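Local coordinates for DNA repair protein PprA (PDB 6MC8) that binds DNA and takes part in the repair of radiation-induced DNA damage and in genome segregation, forming filaments, at the interface of chains A and B. Coordinates in Å, arbitrary orientation; residue numbers count along the deposited sequence, not the author numbering. Chains: chain A/B, DNA repair protein PprA.

The interface of chains A and B. Residues chain A 143-144, 146-148, 169; chain B 164, 166, 272.
The guanidinium of B:Arg166 is flanked on both faces. CD1 of A:Leu143 sits 3.6 Å above one face and CA of A:Gly146 3.5 Å above the opposite face, both toward the rim. The B:Arg166 chain runs extended from CG to NE (chi3 -178°), so the flat head reaches a loop of chain A. The side chains of A:Leu143 and B:Arg166 run antiparallel.

Alongside, A:His147 has CG anti to its backbone N (chi1 -178°), and its ring is stacked nearly parallel to the B:Arg272 guanidinium, 11° apart. NH1 of B:Arg272 stands 4.0 Å from the ring centroid of A:His147 as a cation-pi contact. The overlap is offset, with B:Arg272 NH2 3.4 Å from A:His147 CB. The main-chain O of B:Asp164 lies at the ring edge, in plane, beside CD2.

Outward, B:Arg166 grips main-chain oxygens. B:Arg166 NE and NH2 both donate to A:His147 O, side-on, with NE at 3.2 Å. This oxygen lies in the guanidinium plane, but both donors stand above its carbonyl plane. B:Arg166 NH1 donates to A:Pro144 O at 2.9 Å, from above the carbonyl plane. An alanine in place of B:Arg166 would remove these bonds and the filling between A:Leu143 and A:Gly146, and would probably loosen this patch.

Water 1 links A:His147 O to B:Asp164 O. Water 2 joins B:Arg166 NH2 to A:Pro144 O and A:Glu169 OE1. A:Glu169 OE1 also accepts from A:Leu143 N at 3.1 Å, which is likely to steady the loop. A:Glu169 OE1 lies 4.0 Å from B:Arg166 NH2, not in contact, and its charge may favour the arginine. The patch, with its two-fold twin, joins two PprA copies in the dimer; a role in filament assembly is possible.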
# COMPACT_ATOMS: atom_id res chain seq x y z
N LEU A 143 9.97 3.22 0.77
CA LEU A 143 8.90 2.76 -0.09
C LEU A 143 8.98 3.48 -1.44
O LEU A 143 9.77 4.41 -1.61
CB LEU A 143 7.56 3.00 0.61
CG LEU A 143 7.30 2.23 1.89
CD1 LEU A 143 5.95 2.60 2.43
CD2 LEU A 143 7.40 0.74 1.66
N PRO A 144 8.18 3.07 -2.43
CA PRO A 144 8.02 3.91 -3.62
C PRO A 144 7.40 5.26 -3.30
O PRO A 144 6.84 5.47 -2.22
CB PRO A 144 7.11 3.07 -4.52
CG PRO A 144 7.43 1.69 -4.15
CD PRO A 144 7.68 1.70 -2.69
N GLY A 146 5.56 8.28 -2.48
CA GLY A 146 4.22 8.46 -1.96
C GLY A 146 4.27 9.32 -0.73
O GLY A 146 5.25 10.01 -0.46
N HIS A 147 3.18 9.28 0.02
CA HIS A 147 3.05 10.12 1.20
C HIS A 147 3.90 9.57 2.33
O HIS A 147 3.74 8.41 2.74
CB HIS A 147 1.59 10.20 1.64
CG HIS A 147 1.37 11.08 2.82
ND1 HIS A 147 1.37 12.46 2.74
CD2 HIS A 147 1.17 10.79 4.13
CE1 HIS A 147 1.16 12.97 3.93
NE2 HIS A 147 1.04 11.98 4.80
N ARG A 148 4.80 10.39 2.85
CA ARG A 148 5.53 10.08 4.06
C ARG A 148 5.00 10.92 5.21
O ARG A 148 4.63 12.08 5.01
CB ARG A 148 7.04 10.28 3.87
CG ARG A 148 7.66 9.19 3.01
CD ARG A 148 9.17 9.30 2.94
NE ARG A 148 9.63 10.40 2.10
CZ ARG A 148 10.90 10.80 2.06
NH1 ARG A 148 11.80 10.20 2.82
NH2 ARG A 148 11.26 11.79 1.27
N GLU A 169 4.96 4.95 5.65
CA GLU A 169 6.39 5.22 5.91
C GLU A 169 6.47 6.57 6.59
O GLU A 169 5.83 7.47 6.17
CB GLU A 169 7.19 5.34 4.62
CG GLU A 169 8.63 5.69 4.85
CD GLU A 169 9.44 5.76 3.59
OE1 GLU A 169 8.88 5.49 2.51
OE2 GLU A 169 10.64 6.09 3.68
N ASP B 164 -2.44 10.53 6.99
CA ASP B 164 -1.07 10.03 7.06
C ASP B 164 -0.86 8.71 6.33
O ASP B 164 0.27 8.43 5.93
CB ASP B 164 -0.66 9.84 8.53
CG ASP B 164 -0.62 11.14 9.29
OD1 ASP B 164 -0.30 12.18 8.67
OD2 ASP B 164 -0.94 11.14 10.49
N ARG B 166 -1.25 5.50 3.50
CA ARG B 166 -1.42 5.16 2.10
C ARG B 166 -2.70 4.35 1.97
O ARG B 166 -3.66 4.65 2.68
CB ARG B 166 -0.19 4.45 1.55
CG ARG B 166 1.02 5.36 1.61
CD ARG B 166 2.23 4.83 0.91
NE ARG B 166 3.34 5.77 1.06
CZ ARG B 166 4.52 5.64 0.47
NH1 ARG B 166 4.75 4.62 -0.33
NH2 ARG B 166 5.46 6.55 0.68
N ARG B 272 -6.75 13.82 1.46
CA ARG B 272 -6.13 13.69 2.76
C ARG B 272 -6.67 14.70 3.76
O ARG B 272 -6.03 14.94 4.79
CB ARG B 272 -4.61 13.79 2.64
CG ARG B 272 -4.04 12.63 1.86
CD ARG B 272 -2.54 12.59 1.84
NE ARG B 272 -2.10 11.46 1.03
CZ ARG B 272 -1.96 10.22 1.49
NH1 ARG B 272 -2.21 9.94 2.76
NH2 ARG B 272 -1.56 9.26 0.67
O HOH W 1 2.44 6.95 4.76
O HOH W 2 8.40 6.58 0.41